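FtsY (Mycoplasma mycoides, PDB 1ZU4) serves as the receptor for the signal recognition particle, its NG fragment joining a helical bundle N domain to a P-loop-type G domain. Local coordinates at residues 174-179 and 210-215; 47-52 and 272-277; 32-37 and 60-65; 158-163 and 291-296; 231-236 and 254-259. One frame throughout, in Å; residues are numbered along the deposited sequence.

Contact 1 of 5, residues 174-179 and 210-215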
# COMPACT_ATOMS: atom_id res chain seq x y z
N ALA A 174 -18.80 -13.59 -16.39
CA ALA A 174 -18.26 -14.96 -16.38
C ALA A 174 -17.74 -15.36 -14.99
O ALA A 174 -17.46 -14.49 -14.18
CB ALA A 174 -17.15 -15.09 -17.46
N ASP A 175 -17.61 -16.67 -14.72
CA ASP A 175 -16.95 -17.14 -13.50
C ASP A 175 -15.52 -16.61 -13.56
O ASP A 175 -14.79 -16.87 -14.55
CB ASP A 175 -16.96 -18.66 -13.41
CG ASP A 175 -16.42 -19.19 -12.06
OD1 ASP A 175 -15.73 -18.46 -11.36
OD2 ASP A 175 -16.68 -20.37 -11.69
N PRO A 176 -15.12 -15.82 -12.53
CA PRO A 176 -13.75 -15.32 -12.38
C PRO A 176 -12.66 -16.39 -12.52
O PRO A 176 -11.61 -16.11 -13.12
CB PRO A 176 -13.75 -14.73 -10.97
CG PRO A 176 -15.21 -14.28 -10.74
CD PRO A 176 -16.01 -15.36 -11.44
N ALA A 177 -12.88 -17.59 -11.97
CA ALA A 177 -11.88 -18.64 -12.07
C ALA A 177 -11.64 -19.04 -13.49
O ALA A 177 -10.58 -19.54 -13.79
CB ALA A 177 -12.24 -19.89 -11.24
N SER A 178 -12.61 -18.86 -14.39
CA SER A 178 -12.36 -19.32 -15.77
C SER A 178 -11.33 -18.41 -16.44
O SER A 178 -10.51 -18.87 -17.22
CB SER A 178 -13.64 -19.45 -16.58
OG SER A 178 -14.22 -18.17 -16.79
N VAL A 179 -11.35 -17.12 -16.12
CA VAL A 179 -10.31 -16.20 -16.64
C VAL A 179 -8.93 -16.61 -16.08
O VAL A 179 -7.93 -16.66 -16.79
CB VAL A 179 -10.63 -14.77 -16.24
CG1 VAL A 179 -9.56 -13.79 -16.76
CG2 VAL A 179 -12.10 -14.37 -16.69
N MET A 210 -14.83 -15.50 -1.13
CA MET A 210 -13.91 -16.56 -0.62
C MET A 210 -13.85 -17.83 -1.50
O MET A 210 -12.73 -18.34 -1.76
CB MET A 210 -14.25 -16.92 0.80
CG MET A 210 -14.04 -15.73 1.66
SD MET A 210 -14.42 -15.98 3.40
CE MET A 210 -12.95 -16.80 4.01
N ALA A 211 -15.02 -18.30 -1.96
CA ALA A 211 -15.08 -19.48 -2.84
C ALA A 211 -14.32 -19.28 -4.12
O ALA A 211 -13.64 -20.19 -4.59
CB ALA A 211 -16.57 -19.91 -3.15
N GLU A 212 -14.47 -18.10 -4.72
CA GLU A 212 -13.82 -17.77 -5.96
C GLU A 212 -12.31 -17.72 -5.73
O GLU A 212 -11.53 -18.26 -6.54
CB GLU A 212 -14.36 -16.43 -6.52
CG GLU A 212 -15.73 -16.53 -7.24
CD GLU A 212 -15.71 -17.53 -8.43
OE1 GLU A 212 -14.67 -17.67 -9.10
OE2 GLU A 212 -16.72 -18.18 -8.70
N LEU A 213 -11.90 -17.09 -4.62
CA LEU A 213 -10.46 -17.01 -4.31
C LEU A 213 -9.90 -18.41 -4.14
O LEU A 213 -8.77 -18.67 -4.52
CB LEU A 213 -10.21 -16.20 -3.04
CG LEU A 213 -10.46 -14.67 -3.10
CD1 LEU A 213 -10.21 -14.03 -1.78
CD2 LEU A 213 -9.56 -14.04 -4.16
N GLU A 214 -10.68 -19.31 -3.55
CA GLU A 214 -10.17 -20.65 -3.34
C GLU A 214 -10.14 -21.41 -4.69
O GLU A 214 -9.15 -22.10 -5.00
CB GLU A 214 -10.94 -21.36 -2.19
CG GLU A 214 -10.57 -22.81 -2.00
CD GLU A 214 -9.19 -23.04 -1.41
OE1 GLU A 214 -8.63 -22.08 -0.84
OE2 GLU A 214 -8.65 -24.17 -1.55
N LYS A 215 -11.17 -21.27 -5.52
CA LYS A 215 -11.06 -21.81 -6.89
C LYS A 215 -9.80 -21.33 -7.60
O LYS A 215 -9.07 -22.13 -8.20
CB LYS A 215 -12.26 -21.43 -7.76
CG LYS A 215 -13.43 -22.27 -7.57
CD LYS A 215 -14.45 -22.05 -8.67
CE LYS A 215 -15.58 -21.16 -8.21
NZ LYS A 215 -16.85 -21.48 -8.96
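Lys215 NZ links two carboxylates: it donates to Asp175 OD2 at 3.0 Å, on the syn side and 21° out of the carboxylate plane, and makes a second salt bridge to Glu212 OE2 of its own helix at 3.3 Å. This three-residue salt-bridge network sits at the N-terminus of helix 176-189 in the G domain, where Asp175 is the N-cap. Its OD1 accepts from Ala177 N at 3.0 Å, the amide lying above the carboxylate plane. Asp175 and Lys215 meet tip to tip, whereas the carboxylates of Asp175 and Glu212 are turned 78° against each other. The two acids still come very close, Asp175 OD1 standing 2.6 Å from Glu212 OE1, so one of them may well keep a proton; the lysine and the start of the helix would both offset negative charge here. Glu212 is bent at chi2 (-57°), which sets CD against Pro176 CD. Its OE1 also takes a weak bond from Ala177 N at 3.4 Å, which leaves this one amide facing both acids. Packing borders the polar group on the Pro176 and Ala177 side. The proline ring crosses the Glu212 side chain at about a right angle, Pro176 CD lying 3.6 Å from Glu212 OE1, and it also touches Thr143 and Met216. Farther along the two helices, Ala177 leans on Ile219 and on the lysine stem, with Ala177 CB 3.8 Å from Lys215 CB.

Contact 2 of 5, residues 47-52 and 272-277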
# COMPACT_ATOMS: atom_id res chain seq x y z
N THR A 47 -1.90 14.02 13.06
CA THR A 47 -1.41 13.24 11.90
C THR A 47 -2.33 12.08 11.54
O THR A 47 -2.19 11.45 10.47
CB THR A 47 0.01 12.67 12.16
OG1 THR A 47 -0.07 11.51 13.01
CG2 THR A 47 0.92 13.71 12.79
N ASP A 48 -3.30 11.82 12.45
CA ASP A 48 -4.19 10.66 12.48
C ASP A 48 -3.50 9.30 12.57
O ASP A 48 -4.01 8.34 12.03
CB ASP A 48 -5.19 10.67 11.32
CG ASP A 48 -6.18 11.84 11.39
OD1 ASP A 48 -6.37 12.48 12.45
OD2 ASP A 48 -6.78 12.14 10.36
N MET A 49 -2.38 9.21 13.27
CA MET A 49 -1.71 7.91 13.43
C MET A 49 -2.47 6.97 14.41
O MET A 49 -2.26 5.78 14.39
CB MET A 49 -0.27 8.07 13.87
CG MET A 49 -0.10 8.86 15.22
SD MET A 49 1.60 8.79 15.75
CE MET A 49 2.47 9.71 14.51
N GLY A 50 -3.35 7.54 15.24
CA GLY A 50 -4.06 6.79 16.25
C GLY A 50 -3.41 6.82 17.64
O GLY A 50 -2.21 7.03 17.80
N MET A 51 -4.22 6.58 18.65
CA MET A 51 -3.77 6.66 20.02
C MET A 51 -2.56 5.84 20.38
O MET A 51 -1.64 6.34 21.09
CB MET A 51 -4.90 6.26 20.98
CG MET A 51 -6.13 7.10 20.84
SD MET A 51 -7.23 6.79 22.28
CE MET A 51 -7.81 5.16 21.87
N LYS A 52 -2.56 4.58 19.97
CA LYS A 52 -1.52 3.67 20.39
C LYS A 52 -0.20 4.11 19.81
O LYS A 52 0.82 4.02 20.47
CB LYS A 52 -1.82 2.21 19.96
CG LYS A 52 -3.06 1.64 20.65
CD LYS A 52 -3.03 0.10 20.71
CE LYS A 52 -3.92 -0.45 21.86
NZ LYS A 52 -5.35 -0.63 21.46
N ILE A 272 -1.06 8.04 8.53
CA ILE A 272 -1.77 6.84 8.06
C ILE A 272 -0.87 5.59 7.88
O ILE A 272 -1.31 4.46 8.06
CB ILE A 272 -2.56 7.12 6.76
CG1 ILE A 272 -3.54 5.94 6.50
CG2 ILE A 272 -1.58 7.43 5.61
CD1 ILE A 272 -4.39 6.02 5.33
N GLY A 273 0.41 5.77 7.56
CA GLY A 273 1.28 4.61 7.42
C GLY A 273 1.36 3.86 8.74
O GLY A 273 1.43 2.63 8.75
N LEU A 274 1.40 4.64 9.84
CA LEU A 274 1.50 4.10 11.18
C LEU A 274 0.18 3.55 11.66
O LEU A 274 0.17 2.59 12.40
CB LEU A 274 2.00 5.17 12.15
CG LEU A 274 3.44 5.65 11.95
CD1 LEU A 274 3.76 6.75 12.99
CD2 LEU A 274 4.31 4.48 12.18
N ALA A 275 -0.91 4.19 11.29
CA ALA A 275 -2.24 3.69 11.59
C ALA A 275 -2.38 2.30 10.96
O ALA A 275 -2.92 1.41 11.59
CB ALA A 275 -3.34 4.68 11.06
N ILE A 276 -1.90 2.12 9.72
CA ILE A 276 -1.97 0.83 9.03
C ILE A 276 -1.18 -0.24 9.81
O ILE A 276 -1.69 -1.32 10.13
CB ILE A 276 -1.48 0.95 7.54
CG1 ILE A 276 -2.55 1.72 6.72
CG2 ILE A 276 -1.20 -0.43 6.93
CD1 ILE A 276 -2.04 2.30 5.41
N LYS A 277 0.07 0.06 10.09
CA LYS A 277 0.94 -0.82 10.87
C LYS A 277 0.24 -1.24 12.18
O LYS A 277 0.23 -2.42 12.51
CB LYS A 277 2.25 -0.06 11.12
CG LYS A 277 3.16 -0.64 12.17
CD LYS A 277 3.59 -2.03 11.73
CE LYS A 277 4.11 -2.82 12.92
NZ LYS A 277 4.89 -1.97 13.90
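At the interface of the helical N domain with the G domain, Met49 and Asp48, in the bend between helices 34-46 and 51-64, lie against Leu274 and Ala275 in the first turns of helix 272-280. The backbones come close at Ala275, whose small side chain is consistent with the short approach: Ala275 CA lies 3.5 Å from Met49 O in a CA-H...O contact with 124° at the hydrogen, and Ala275 CB is 3.8 Å from Asp48 O. No conventional hydrogen bond joins the two segments. The side chains of Met49 and Leu274 lie side by side and point the same way, with CB of Met49 4.1 Å from CB of Leu274 and the tips nearer still, Met49 CE to Leu274 CD1 at 3.6 Å. A bend at chi3 (66°) of Met49 places CE beside that leucine methyl. The pair packs on Leu82 of helix 71-87, so the bend and that helix of the N domain meet helix 272-280 of the G domain in this SRP54-type NG unit. Asp48 leaves helix 34-46 with positive phi, and Gly50, at the N-cap of helix 51-64, has phi 95°, a backbone conformation readily open to glycine. Neighbouring bonds tie the bend down: Asp48 O is held by Gln241 NE2, and the backbone of Thr47 bonds to Gly271. On the other segment, Gly273 N is hydrogen-bonded to Tyr304 OH of helix 301-308.

Contact 3 of 5, residues 32-37 and 60-65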
# COMPACT_ATOMS: atom_id res chain seq x y z
N ALA A 32 12.11 20.26 27.16
CA ALA A 32 11.45 18.98 26.86
C ALA A 32 10.89 18.37 28.15
O ALA A 32 11.34 17.34 28.60
CB ALA A 32 12.44 17.99 26.19
N ASP A 33 9.91 19.04 28.73
CA ASP A 33 9.34 18.64 30.01
C ASP A 33 7.96 17.98 29.78
O ASP A 33 7.49 17.91 28.65
CB ASP A 33 9.24 19.87 30.94
CG ASP A 33 8.43 21.04 30.32
OD1 ASP A 33 7.62 20.86 29.38
OD2 ASP A 33 8.59 22.17 30.83
N ASP A 34 7.31 17.53 30.84
CA ASP A 34 5.98 16.93 30.70
C ASP A 34 4.98 17.78 29.91
O ASP A 34 4.32 17.28 29.01
CB ASP A 34 5.41 16.50 32.06
CG ASP A 34 6.25 15.38 32.70
OD1 ASP A 34 6.96 14.64 31.97
OD2 ASP A 34 6.21 15.25 33.94
N GLU A 35 4.89 19.07 30.23
CA GLU A 35 3.99 19.94 29.47
C GLU A 35 4.33 19.93 27.96
O GLU A 35 3.43 19.96 27.13
CB GLU A 35 4.00 21.36 30.01
CG GLU A 35 2.71 22.08 29.77
CD GLU A 35 2.70 23.44 30.42
OE1 GLU A 35 2.87 23.52 31.65
OE2 GLU A 35 2.51 24.44 29.67
N PHE A 36 5.63 19.88 27.63
CA PHE A 36 6.04 19.78 26.22
C PHE A 36 5.53 18.48 25.57
O PHE A 36 5.06 18.51 24.42
CB PHE A 36 7.56 19.90 26.03
CG PHE A 36 8.03 19.39 24.71
CD1 PHE A 36 7.80 20.15 23.55
CD2 PHE A 36 8.61 18.12 24.59
CE1 PHE A 36 8.21 19.67 22.29
CE2 PHE A 36 9.02 17.64 23.34
CZ PHE A 36 8.80 18.41 22.19
N PHE A 37 5.67 17.36 26.29
CA PHE A 37 5.16 16.10 25.76
C PHE A 37 3.65 16.09 25.54
O PHE A 37 3.18 15.50 24.61
CB PHE A 37 5.73 14.88 26.48
CG PHE A 37 7.18 14.62 26.15
CD1 PHE A 37 8.19 15.06 27.00
CD2 PHE A 37 7.53 14.03 24.93
CE1 PHE A 37 9.52 14.87 26.67
CE2 PHE A 37 8.87 13.83 24.61
CZ PHE A 37 9.87 14.25 25.46
N LEU A 60 9.09 6.91 22.91
CA LEU A 60 10.38 6.91 22.24
C LEU A 60 11.13 8.26 22.22
O LEU A 60 12.32 8.31 22.52
CB LEU A 60 10.21 6.38 20.82
CG LEU A 60 10.13 4.85 20.74
CD1 LEU A 60 9.64 4.44 19.36
CD2 LEU A 60 11.48 4.18 21.13
N VAL A 61 10.43 9.34 21.84
CA VAL A 61 11.03 10.69 21.88
C VAL A 61 11.44 11.02 23.34
O VAL A 61 12.54 11.48 23.60
CB VAL A 61 10.07 11.77 21.37
CG1 VAL A 61 10.68 13.17 21.61
CG2 VAL A 61 9.77 11.60 19.86
N ARG A 62 10.57 10.70 24.29
CA ARG A 62 10.86 10.97 25.70
C ARG A 62 12.09 10.17 26.16
O ARG A 62 12.91 10.66 26.92
CB ARG A 62 9.60 10.73 26.54
CG ARG A 62 9.92 10.63 28.00
CD ARG A 62 8.89 11.16 28.94
NE ARG A 62 7.48 11.29 28.54
CZ ARG A 62 6.70 12.21 29.12
NH1 ARG A 62 7.26 13.02 30.01
NH2 ARG A 62 5.41 12.35 28.82
N LYS A 63 12.24 8.96 25.64
CA LYS A 63 13.38 8.13 26.00
C LYS A 63 14.72 8.64 25.45
O LYS A 63 15.75 8.55 26.12
CB LYS A 63 13.15 6.71 25.50
CG LYS A 63 14.10 5.73 26.16
CD LYS A 63 13.36 4.46 26.52
CE LYS A 63 13.38 3.53 25.33
NZ LYS A 63 14.80 3.13 25.07
N LYS A 64 14.68 9.17 24.23
CA LYS A 64 15.86 9.66 23.49
C LYS A 64 16.33 11.04 23.96
O LYS A 64 17.41 11.52 23.57
CB LYS A 64 15.49 9.72 22.00
CG LYS A 64 15.38 8.36 21.37
CD LYS A 64 14.61 8.34 20.06
CE LYS A 64 14.12 6.91 19.79
NZ LYS A 64 15.24 5.99 19.36
N THR A 65 15.55 11.72 24.77
CA THR A 65 15.84 13.15 24.92
C THR A 65 15.94 13.56 26.38
O THR A 65 15.52 12.84 27.23
CB THR A 65 14.75 14.02 24.26
OG1 THR A 65 13.48 13.66 24.77
CG2 THR A 65 14.68 13.84 22.72
O HOH W 1 13.03 14.93 27.63
O HOH W 2 3.65 14.66 29.76
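The guanidinium of Arg62 lies flat on the ring of Phe37, with centres 4.4 Å apart and planes at 25°. Nearer its root the same arginine uses the same face of the ring: CB sits over it in a CH-pi contact, 3.9 Å from the Phe37 centroid. CG of Arg62 is anti to the backbone N (chi1 165°), and the chain, bent at chi2 and chi3, stays on that face. The opposite face of Phe37 receives CD2 of Phe36 over its centre, so the ring is sandwiched. At the ring edge stand Val61, whose CG1 is 3.6 Å from Phe37 CE2, and Thr65 OG1, near CZ. The stacked guanidinium is also gripped at its own edge: Arg62 NH1 donates nearly in plane to Asp34 OD1 at 2.6 Å, a salt bridge with 131° at the hydrogen. Water 2 continues the grip, accepting from Arg62 NH2 at 3.1 Å and donating to Asp34 O. Thr65 OG1 donates to Val61 O at 2.6 Å. Thus the start of helix 34-46, N-capped by Asp33, is joined to the end of helix 51-64 by the stacked arginine, its salt bridge and water 2, while water 1 donates to both Ala32 O and Thr65 OG1 and so bridges the flanking residues. This is helix-to-helix packing at the end of the antiparallel helical bundle that makes up the N domain of SRP54-type proteins.

Contact 4 of 5, residues 158-163 and 291-296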
# COMPACT_ATOMS: atom_id res chain seq x y z
N THR A 158 -2.52 2.15 -24.70
CA THR A 158 -2.58 3.58 -24.41
C THR A 158 -1.42 3.99 -23.48
O THR A 158 -0.84 5.06 -23.67
CB THR A 158 -3.99 4.06 -23.90
OG1 THR A 158 -4.38 5.24 -24.60
CG2 THR A 158 -4.02 4.34 -22.40
N ARG A 159 -1.05 3.13 -22.52
CA ARG A 159 -0.05 3.53 -21.50
C ARG A 159 0.95 2.47 -21.06
O ARG A 159 1.99 2.81 -20.50
CB ARG A 159 -0.75 4.13 -20.27
CG ARG A 159 -1.36 5.50 -20.53
CD ARG A 159 -2.50 5.80 -19.57
NE ARG A 159 -2.09 6.77 -18.55
CZ ARG A 159 -2.91 7.39 -17.72
NH1 ARG A 159 -4.24 7.17 -17.75
NH2 ARG A 159 -2.41 8.26 -16.84
N LEU A 160 0.66 1.20 -21.29
CA LEU A 160 1.50 0.13 -20.75
C LEU A 160 2.58 -0.32 -21.72
O LEU A 160 2.37 -0.37 -22.93
CB LEU A 160 0.65 -1.07 -20.33
CG LEU A 160 -0.27 -0.99 -19.10
CD1 LEU A 160 -0.99 -2.31 -18.90
CD2 LEU A 160 0.51 -0.66 -17.86
N ASN A 161 3.73 -0.67 -21.17
CA ASN A 161 4.82 -1.32 -21.89
C ASN A 161 4.37 -2.51 -22.76
O ASN A 161 3.40 -3.20 -22.44
CB ASN A 161 5.82 -1.77 -20.84
CG ASN A 161 7.17 -2.03 -21.40
OD1 ASN A 161 8.01 -1.10 -21.51
ND2 ASN A 161 7.43 -3.29 -21.77
N ASN A 162 5.06 -2.75 -23.87
CA ASN A 162 4.68 -3.83 -24.81
C ASN A 162 4.79 -5.26 -24.22
O ASN A 162 4.24 -6.22 -24.79
CB ASN A 162 5.47 -3.73 -26.14
CG ASN A 162 5.13 -2.45 -26.95
OD1 ASN A 162 3.96 -2.03 -27.02
ND2 ASN A 162 6.15 -1.86 -27.58
N LYS A 163 5.48 -5.37 -23.08
CA LYS A 163 5.71 -6.67 -22.40
C LYS A 163 4.61 -7.04 -21.42
O LYS A 163 4.77 -7.98 -20.63
CB LYS A 163 7.06 -6.68 -21.67
CG LYS A 163 8.25 -6.87 -22.61
CD LYS A 163 9.54 -7.13 -21.83
CE LYS A 163 10.42 -5.90 -21.76
NZ LYS A 163 9.74 -4.79 -21.03
N GLU A 291 -0.71 10.16 -10.42
CA GLU A 291 -1.67 9.65 -11.36
C GLU A 291 -1.04 9.01 -12.62
O GLU A 291 -1.73 8.31 -13.34
CB GLU A 291 -2.62 10.78 -11.78
CG GLU A 291 -1.90 11.91 -12.48
CD GLU A 291 -2.82 12.91 -13.14
OE1 GLU A 291 -3.67 13.50 -12.42
OE2 GLU A 291 -2.68 13.11 -14.38
N LYS A 292 0.25 9.25 -12.89
CA LYS A 292 0.89 8.63 -14.07
C LYS A 292 1.16 7.14 -13.89
O LYS A 292 1.30 6.63 -12.76
CB LYS A 292 2.20 9.34 -14.45
CG LYS A 292 2.14 10.86 -14.49
CD LYS A 292 1.38 11.35 -15.70
CE LYS A 292 1.13 12.84 -15.59
NZ LYS A 292 0.07 13.11 -14.56
N VAL A 293 1.28 6.44 -15.01
CA VAL A 293 1.43 4.99 -14.96
C VAL A 293 2.66 4.52 -14.18
O VAL A 293 2.70 3.39 -13.69
CB VAL A 293 1.39 4.40 -16.38
CG1 VAL A 293 2.69 4.74 -17.14
CG2 VAL A 293 1.08 2.89 -16.33
N ASP A 294 3.67 5.38 -14.07
CA ASP A 294 4.92 5.04 -13.41
C ASP A 294 4.99 5.61 -11.98
O ASP A 294 6.03 5.54 -11.33
CB ASP A 294 6.15 5.46 -14.25
CG ASP A 294 6.03 6.88 -14.80
OD1 ASP A 294 4.93 7.30 -15.22
OD2 ASP A 294 7.07 7.57 -14.84
N ASP A 295 3.86 6.12 -11.48
CA ASP A 295 3.86 6.72 -10.13
C ASP A 295 3.58 5.67 -9.04
O ASP A 295 2.61 5.78 -8.30
CB ASP A 295 2.89 7.91 -10.05
CG ASP A 295 3.40 9.14 -10.80
OD1 ASP A 295 4.64 9.26 -10.96
OD2 ASP A 295 2.56 9.99 -11.22
N LEU A 296 4.41 4.64 -9.01
CA LEU A 296 4.31 3.54 -8.06
C LEU A 296 5.71 3.13 -7.68
O LEU A 296 6.55 2.90 -8.57
CB LEU A 296 3.59 2.36 -8.68
CG LEU A 296 2.99 1.43 -7.63
CD1 LEU A 296 1.68 1.99 -7.02
CD2 LEU A 296 2.82 0.05 -8.25
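Arg159 and Val293 are the residues of nearest backbone approach, CA to CA 6.9 Å, where a type I beta turn from Lys292 to Asp295 presents its second residue to an irregular run of chain. Val293 carries the contact with both methyl groups. Val293 CG1, set between the backbone N and the carbonyl carbon (chi1 72°), faces Arg159 O at 3.9 Å, while Val293 CG2 meets Leu160 CD2, also at 3.9 Å, the two side chains crossing obliquely. Arg159 reaches past the valine, its chain bent at chi3. Arg159 NH2 comes obliquely to within 3.6 Å of Glu291 O, but no hydrogen bond crosses between the segments, and Glu291 OE2 is 5.4 Å from that same NH2. The arginine also makes a cation-pi contact with Trp155. Glu291 OE2 instead pairs with Lys292 NZ in a 2.8 Å salt bridge, the amine lying above the carboxylate plane. The turn is braced from within: Asp295 N donates to Lys292 O at 2.9 Å, and Lys292 N returns a bond to Asp295 OD2, also 2.9 Å. Helix 118-131 backs both loops, with Asn127 against Leu160 and Lys124 NZ on Lys292 O. The contact is therefore a loose, solvent-facing meeting of two connecting loops of the alpha/beta G domain, one leading from helix 146-156 to strand 164-167 and the other from strand 284-288 to the antiparallel strand 296-298.

Contact 5 of 5, residues 231-236 and 254-259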
# COMPACT_ATOMS: atom_id res chain seq x y z
N VAL A 231 -0.75 -11.41 -2.04
CA VAL A 231 -2.16 -11.06 -2.10
C VAL A 231 -2.18 -9.62 -1.58
O VAL A 231 -1.99 -9.36 -0.38
CB VAL A 231 -3.04 -12.04 -1.19
CG1 VAL A 231 -4.52 -11.67 -1.24
CG2 VAL A 231 -2.87 -13.49 -1.63
N LEU A 232 -2.38 -8.67 -2.49
CA LEU A 232 -2.12 -7.30 -2.17
C LEU A 232 -3.41 -6.50 -2.06
O LEU A 232 -4.20 -6.40 -2.99
CB LEU A 232 -1.11 -6.68 -3.17
CG LEU A 232 0.29 -7.33 -3.23
CD1 LEU A 232 1.06 -6.85 -4.45
CD2 LEU A 232 1.13 -7.08 -1.96
N LEU A 233 -3.63 -5.96 -0.86
CA LEU A 233 -4.77 -5.10 -0.57
C LEU A 233 -4.54 -3.60 -0.85
O LEU A 233 -3.54 -3.03 -0.44
CB LEU A 233 -5.16 -5.32 0.91
CG LEU A 233 -6.38 -4.58 1.48
CD1 LEU A 233 -7.57 -5.01 0.71
CD2 LEU A 233 -6.56 -4.87 3.01
N VAL A 234 -5.46 -2.93 -1.53
CA VAL A 234 -5.28 -1.53 -1.89
C VAL A 234 -5.98 -0.68 -0.84
O VAL A 234 -7.15 -0.88 -0.51
CB VAL A 234 -5.80 -1.18 -3.32
CG1 VAL A 234 -5.70 0.32 -3.60
CG2 VAL A 234 -5.00 -1.91 -4.39
N ILE A 235 -5.25 0.24 -0.27
CA ILE A 235 -5.88 1.20 0.60
C ILE A 235 -5.63 2.53 -0.02
O ILE A 235 -4.48 2.89 -0.26
CB ILE A 235 -5.24 1.18 2.02
CG1 ILE A 235 -5.43 -0.21 2.66
CG2 ILE A 235 -5.88 2.26 2.85
CD1 ILE A 235 -4.73 -0.38 4.01
N ASP A 236 -6.71 3.27 -0.23
CA ASP A 236 -6.70 4.72 -0.56
C ASP A 236 -6.37 5.66 0.62
O ASP A 236 -7.23 5.93 1.51
CB ASP A 236 -8.10 5.09 -1.12
CG ASP A 236 -8.17 6.48 -1.72
OD1 ASP A 236 -7.35 7.38 -1.42
OD2 ASP A 236 -9.10 6.68 -2.52
N ALA A 254 -9.70 -12.44 2.96
CA ALA A 254 -8.58 -12.84 2.13
C ALA A 254 -7.37 -12.85 3.01
O ALA A 254 -7.28 -12.08 3.98
CB ALA A 254 -8.41 -11.85 0.96
N ASP A 255 -6.46 -13.75 2.70
CA ASP A 255 -5.22 -13.84 3.43
C ASP A 255 -4.20 -12.91 2.77
O ASP A 255 -3.46 -13.30 1.87
CB ASP A 255 -4.74 -15.29 3.55
CG ASP A 255 -5.68 -16.16 4.44
OD1 ASP A 255 -5.93 -15.82 5.61
OD2 ASP A 255 -6.16 -17.21 3.95
N VAL A 256 -4.20 -11.67 3.26
CA VAL A 256 -3.53 -10.53 2.64
C VAL A 256 -2.08 -10.62 3.08
O VAL A 256 -1.83 -10.86 4.27
CB VAL A 256 -4.17 -9.19 3.14
CG1 VAL A 256 -3.33 -7.94 2.70
CG2 VAL A 256 -5.69 -9.06 2.70
N SER A 257 -1.14 -10.47 2.15
CA SER A 257 0.32 -10.57 2.49
C SER A 257 0.95 -9.20 2.51
O SER A 257 2.03 -9.05 3.07
CB SER A 257 1.10 -11.44 1.46
OG SER A 257 1.00 -10.85 0.15
N GLY A 258 0.27 -8.18 1.95
CA GLY A 258 0.80 -6.86 1.92
C GLY A 258 -0.20 -5.83 1.43
O GLY A 258 -1.30 -6.15 0.97
N ILE A 259 0.20 -4.58 1.51
CA ILE A 259 -0.65 -3.42 1.20
C ILE A 259 -0.00 -2.54 0.10
O ILE A 259 1.21 -2.32 0.07
CB ILE A 259 -0.89 -2.53 2.47
CG1 ILE A 259 -1.55 -3.30 3.65
CG2 ILE A 259 -1.71 -1.26 2.18
CD1 ILE A 259 -2.80 -3.99 3.34
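Val231 and Leu233 carry the hydrogen bonds that join the strands. Leu233 N donates to Gly258 O at 3.0 Å, and Val231 O accepts from Ser257 N at 2.9 Å in the carbonyl plane, with a weak second bond from Gly258 N. Just before strand 258-262 a side chain stands in for the backbone: Ser257 OG, placed between its backbone N and carbonyl carbon (chi1 60°), accepts from Val231 N at 2.9 Å, nearly straight at 166°, and is also bonded to Glu230 OE1. CA-H...O contacts accompany these bonds, the shortest from Ile259 CA to Leu233 O at 3.3 Å. Apolar contacts gather on the face of Leu233 and Ile259, whose side chains lie side by side: Leu233 CB meets Ile259 CD1 at 3.6 Å and Val256 CG1 at 3.7 Å, while Ile235 CD1 touches Ile259 CG2 at 3.6 Å. On the other face, Leu232 CD2 lies over Gly258. The strands are parallel and linked through helix 241-250, a beta-alpha-beta crossover; Leu233 and Ile235 pack on that helix. In this buried setting main-chain groups of Val231 and Leu233 find mostly backbone partners across the contact, a serine hydroxyl taking over where regular pairing has not yet begun.

How the contacts relate
Contact 5 is the central one, a buried strand pair of the G-domain sheet bonded through its backbone. Contact 2 is buried too, but it is largely apolar, lacks hydrogen bonds between its segments and joins the two domains; it touches contact 5 through Ile276 CD1 and Ile235 CD1, 4.0 Å apart. Contact 3, also buried although its arginine and aspartate are not, shares helix 51-64 with contact 2, lies within the N domain and adds a salt bridge and a stacked arginine. Contact 1, across the chain's centre from contacts 2 and 3, is partly buried and dominated by charge; its Leu213 packs on Ala254 of contact 5. Contact 4 is a surface meeting of loops.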